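Local coordinates for Phosphoglucomutase/phosphomannomutase family protein (Burkholderia thailandensis, PDB 3UW2) that probably moves a phosphate group between positions of a hexose phosphate, as a metal-dependent mutase of the phosphohexose mutase family, at residues 35-38 / 39-43; 97-100 / 101-105. One frame throughout, in Å; residues are numbered along the deposited sequence.

Contact 1: residues 35-38 / 39-43; sequences GVIG and KTLDA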
loop_
_atom_site.group_PDB
_atom_site.type_symbol
_atom_site.label_atom_id
_atom_site.label_comp_id
_atom_site.label_asym_id
_atom_site.label_seq_id
_atom_site.Cartn_x
_atom_site.Cartn_y
_atom_site.Cartn_z
ATOM N N GLY A 35 1.846 -12.316 -11.874
ATOM C CA GLY A 35 1.588 -13.212 -12.964
ATOM C C GLY A 35 0.314 -14.001 -12.709
ATOM O O GLY A 35 -0.340 -13.853 -11.659
ATOM N N VAL A 36 -0.080 -14.810 -13.680
ATOM C CA VAL A 36 -1.362 -15.543 -13.611
ATOM C C VAL A 36 -1.002 -17.044 -13.653
ATOM O O VAL A 36 -0.343 -17.518 -14.585
ATOM C CB VAL A 36 -2.306 -15.192 -14.773
ATOM C CG1 VAL A 36 -3.578 -16.060 -14.716
ATOM C CG2 VAL A 36 -2.655 -13.692 -14.817
ATOM N N ILE A 37 -1.424 -17.773 -12.627
ATOM C CA ILE A 37 -1.206 -19.203 -12.503
ATOM C C ILE A 37 -1.587 -19.918 -13.783
ATOM O O ILE A 37 -2.621 -19.616 -14.385
ATOM C CB ILE A 37 -2.092 -19.781 -11.386
ATOM C CG1 ILE A 37 -1.772 -19.109 -10.051
ATOM C CG2 ILE A 37 -1.971 -21.296 -11.333
ATOM C CD1 ILE A 37 -0.350 -19.218 -9.552
ATOM N N GLY A 38 -0.740 -20.850 -14.216
ATOM C CA GLY A 38 -1.061 -21.661 -15.380
ATOM C C GLY A 38 -0.795 -20.908 -16.669
ATOM O O GLY A 38 -0.924 -21.473 -17.743
ATOM N N LYS A 39 -0.417 -19.631 -16.575
ATOM C CA LYS A 39 -0.081 -18.874 -17.788
ATOM C C LYS A 39 1.287 -18.224 -17.731
ATOM O O LYS A 39 2.085 -18.410 -18.624
ATOM C CB LYS A 39 -1.092 -17.785 -18.073
ATOM C CG LYS A 39 -2.512 -18.286 -18.156
ATOM C CD LYS A 39 -3.246 -17.330 -19.064
ATOM C CE LYS A 39 -4.025 -16.274 -18.285
ATOM N NZ LYS A 39 -5.484 -16.629 -18.378
ATOM N N THR A 40 1.548 -17.394 -16.738
ATOM C CA THR A 40 2.900 -16.843 -16.619
ATOM C C THR A 40 3.560 -17.235 -15.293
ATOM O O THR A 40 4.696 -16.907 -15.027
ATOM C CB THR A 40 2.873 -15.319 -16.771
ATOM O OG1 THR A 40 1.871 -14.821 -15.896
ATOM C CG2 THR A 40 2.490 -14.913 -18.246
ATOM N N LEU A 41 2.842 -17.937 -14.446
ATOM C CA LEU A 41 3.389 -18.215 -13.127
ATOM C C LEU A 41 3.142 -19.683 -12.767
ATOM O O LEU A 41 2.045 -20.175 -12.990
ATOM C CB LEU A 41 2.675 -17.296 -12.135
ATOM C CG LEU A 41 3.234 -16.990 -10.784
ATOM C CD1 LEU A 41 4.560 -16.333 -11.111
ATOM C CD2 LEU A 41 2.308 -16.018 -10.035
ATOM N N ASP A 42 4.150 -20.372 -12.217
ATOM C CA ASP A 42 3.972 -21.770 -11.781
ATOM C C ASP A 42 5.099 -22.050 -10.786
ATOM O O ASP A 42 5.868 -21.110 -10.443
ATOM C CB ASP A 42 3.917 -22.782 -12.989
ATOM C CG ASP A 42 5.175 -22.775 -13.835
ATOM O OD1 ASP A 42 6.265 -22.293 -13.384
ATOM O OD2 ASP A 42 5.083 -23.234 -14.995
ATOM N N ALA A 43 5.207 -23.281 -10.306
ATOM C CA ALA A 43 6.295 -23.629 -9.351
ATOM C C ALA A 43 7.695 -23.356 -9.935
ATOM O O ALA A 43 8.555 -22.926 -9.197
ATOM C CB ALA A 43 6.224 -25.079 -8.922
#
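A type II beta turn, Val36 to Lys39 with Ile37 and Gly38 at its corners, ends strand 33-36 of the first alpha/beta/alpha domain, and here Val36 meets Lys39, Thr40 and Leu41. The carbonyl of Val36 is the common acceptor for three backbone N-H groups. Lys39 N closes the turn at 2.9 Å from Val36 O. Thr40 N is also 2.9 Å from Val36 O. Leu41 N is farther from Val36 O, at 3.2 Å. The three come from different directions. Thr40 N lies in the carbonyl plane, Lys39 N is tilted from it, and Leu41 N stands above it. The three bonds together restrict how the Val36-Ile37 peptide can turn.

The side chain of Thr40 adds a fourth tie. Its OG1 sits between the backbone N and the carbonyl carbon (chi1 50°), which turns it back toward the strand. There it accepts the N-H of Val36 at 3.0 Å and 167°, nearly straight. Val36 is thus held at both its N-H and its C=O. Gly35 CA lies 3.4 Å from Thr40 OG1.

Ile37 and Leu41 form a single beta bridge. Gly38 N donates to Leu41 O at 3.1 Å, and Ile37 CA makes a CA-H...O contact with the same oxygen. Gly38, with phi 80°, takes the third position of the type II turn, where glycine is favoured. The chain then runs on toward helix 43-59, where Asp42 is the N-cap and its OD1 accepts from Val45 N.

Two apolar contacts add to the backbone bonds. The Lys39 chain, bent at chi3 and chi4, lies alongside Val36 and brings CE to 3.6 Å from Val36 CG1. Ile37 CD1 touches Leu41 CD2 at 4.2 Å. Both also rest on Leu78 of helix 75-88, while Leu41 reaches Phe139 of strand 136-143.

Contact 2: residues 97-100 / 101-105; sequences GMVP and TPVGY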
loop_
_atom_site.group_PDB
_atom_site.type_symbol
_atom_site.label_atom_id
_atom_site.label_comp_id
_atom_site.label_asym_id
_atom_site.label_seq_id
_atom_site.Cartn_x
_atom_site.Cartn_y
_atom_site.Cartn_z
ATOM N N GLY A 97 4.745 -18.516 7.311
ATOM C CA GLY A 97 3.472 -19.182 7.008
ATOM C C GLY A 97 2.540 -18.157 6.336
ATOM O O GLY A 97 3.016 -17.278 5.652
ATOM N N MET A 98 1.220 -18.298 6.530
ATOM C CA MET A 98 0.209 -17.466 5.840
ATOM C C MET A 98 -0.175 -16.300 6.753
ATOM O O MET A 98 -0.788 -16.478 7.818
ATOM C CB MET A 98 -1.038 -18.306 5.523
ATOM C CG MET A 98 -2.130 -17.522 4.752
ATOM S SD MET A 98 -3.773 -18.304 5.005
ATOM C CE MET A 98 -4.090 -18.045 6.775
ATOM N N VAL A 99 0.295 -15.129 6.391
ATOM C CA VAL A 99 0.085 -13.931 7.228
ATOM C C VAL A 99 -0.084 -12.731 6.295
ATOM O O VAL A 99 0.323 -12.798 5.104
ATOM C CB VAL A 99 1.250 -13.647 8.172
ATOM C CG1 VAL A 99 1.381 -14.702 9.289
ATOM C CG2 VAL A 99 2.575 -13.545 7.390
ATOM N N PRO A 100 -0.740 -11.643 6.781
ATOM C CA PRO A 100 -0.783 -10.400 5.974
ATOM C C PRO A 100 0.637 -9.954 5.608
ATOM O O PRO A 100 1.619 -10.291 6.334
ATOM C CB PRO A 100 -1.388 -9.369 6.967
ATOM C CG PRO A 100 -2.331 -10.228 7.802
ATOM C CD PRO A 100 -1.432 -11.460 8.076
ATOM N N THR A 101 0.774 -9.356 4.446
ATOM C CA THR A 101 2.041 -8.799 3.951
ATOM C C THR A 101 2.855 -7.969 4.981
ATOM O O THR A 101 4.036 -8.282 5.198
ATOM C CB THR A 101 1.743 -7.953 2.673
ATOM O OG1 THR A 101 1.484 -8.883 1.619
ATOM C CG2 THR A 101 2.927 -7.121 2.225
ATOM N N PRO A 102 2.227 -7.017 5.719
ATOM C CA PRO A 102 3.038 -6.249 6.638
ATOM C C PRO A 102 3.518 -7.134 7.775
ATOM O O PRO A 102 4.442 -6.744 8.465
ATOM C CB PRO A 102 2.083 -5.161 7.197
ATOM C CG PRO A 102 0.753 -5.698 6.920
ATOM C CD PRO A 102 0.813 -6.608 5.751
ATOM N N VAL A 103 2.905 -8.300 7.994
ATOM C CA VAL A 103 3.457 -9.213 9.044
ATOM C C VAL A 103 4.811 -9.840 8.579
ATOM O O VAL A 103 5.730 -10.044 9.374
ATOM C CB VAL A 103 2.408 -10.309 9.484
ATOM C CG1 VAL A 103 3.014 -11.281 10.535
ATOM C CG2 VAL A 103 1.205 -9.580 10.085
ATOM N N GLY A 104 4.917 -10.179 7.300
ATOM C CA GLY A 104 6.199 -10.586 6.697
ATOM C C GLY A 104 7.220 -9.415 6.830
ATOM O O GLY A 104 8.385 -9.644 7.255
ATOM N N TYR A 105 6.790 -8.169 6.583
ATOM C CA TYR A 105 7.687 -7.001 6.768
ATOM C C TYR A 105 8.121 -6.924 8.231
ATOM O O TYR A 105 9.284 -6.659 8.550
ATOM C CB TYR A 105 6.996 -5.676 6.428
ATOM C CG TYR A 105 6.573 -5.516 4.990
ATOM C CD1 TYR A 105 7.136 -6.276 3.934
ATOM C CD2 TYR A 105 5.580 -4.573 4.669
ATOM C CE1 TYR A 105 6.700 -6.041 2.566
ATOM C CE2 TYR A 105 5.206 -4.337 3.367
ATOM C CZ TYR A 105 5.739 -5.074 2.318
ATOM O OH TYR A 105 5.212 -4.793 0.998
HETATM O O HOH W 1 0.062 -11.679 2.478
#
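Pro100 and Val103 touch where strand 92-98 turns into helix 101-107, in a strand-turn-helix unit. The backbone bonds centre on Pro100, the N-cap residue. Pro100 O accepts from Val103 N at 2.9 Å, the i to i+3 bond of the first helical turn. Gly104 N makes the weak i to i+4 bond to Pro100 O at 3.4 Å. Inside the helix, Tyr105 N donates to Thr101 O.

One water supplies the polar bridge across the junction. It donates to Val99 O at 2.9 Å and to Thr101 OG1 at 3.3 Å. The same hydroxyl is hydrogen-bonded to OD2 of Asp266, a zinc ligand, so Thr101 is a second-shell residue of the metal site.

The apolar contacts are close and buried. Val99 and Val103 meet at about a right angle, with their CB atoms 3.8 Å apart. Val103 CG1, anti to the backbone N (chi1 178°), packs against CB and both methyls of Val99. Its other methyl, CG2, lies 3.8 Å from Pro100 CD. On the Pro102 ring, CD touches Pro100 CB at 3.7 Å.

Leu209 of helix 206-216 packs on Pro100 and Val103. Thr101 instead meets Val126 of strand 124-127 and Lys140 of strand 136-143, and Tyr105 also lies against both strands.

In the fold
Contacts 1 and 2 both belong to the first alpha/beta/alpha domain and follow one another along the chain. Each sits at the end of a strand of the same mixed sheet. Strand 33-36 pairs with 136-143, while 92-98 runs parallel to both 64-69 and 172-174. Their centres are 22 Å apart and their nearest atoms about 14 Å, so they do not touch. Contact 2 is the one beside the metal. The side chain of Thr101 is about 6 Å from the zinc ion, and that of Pro102 is about 4 Å from the side chain of Asp268, another zinc ligand. Contact 1 lies away from this site.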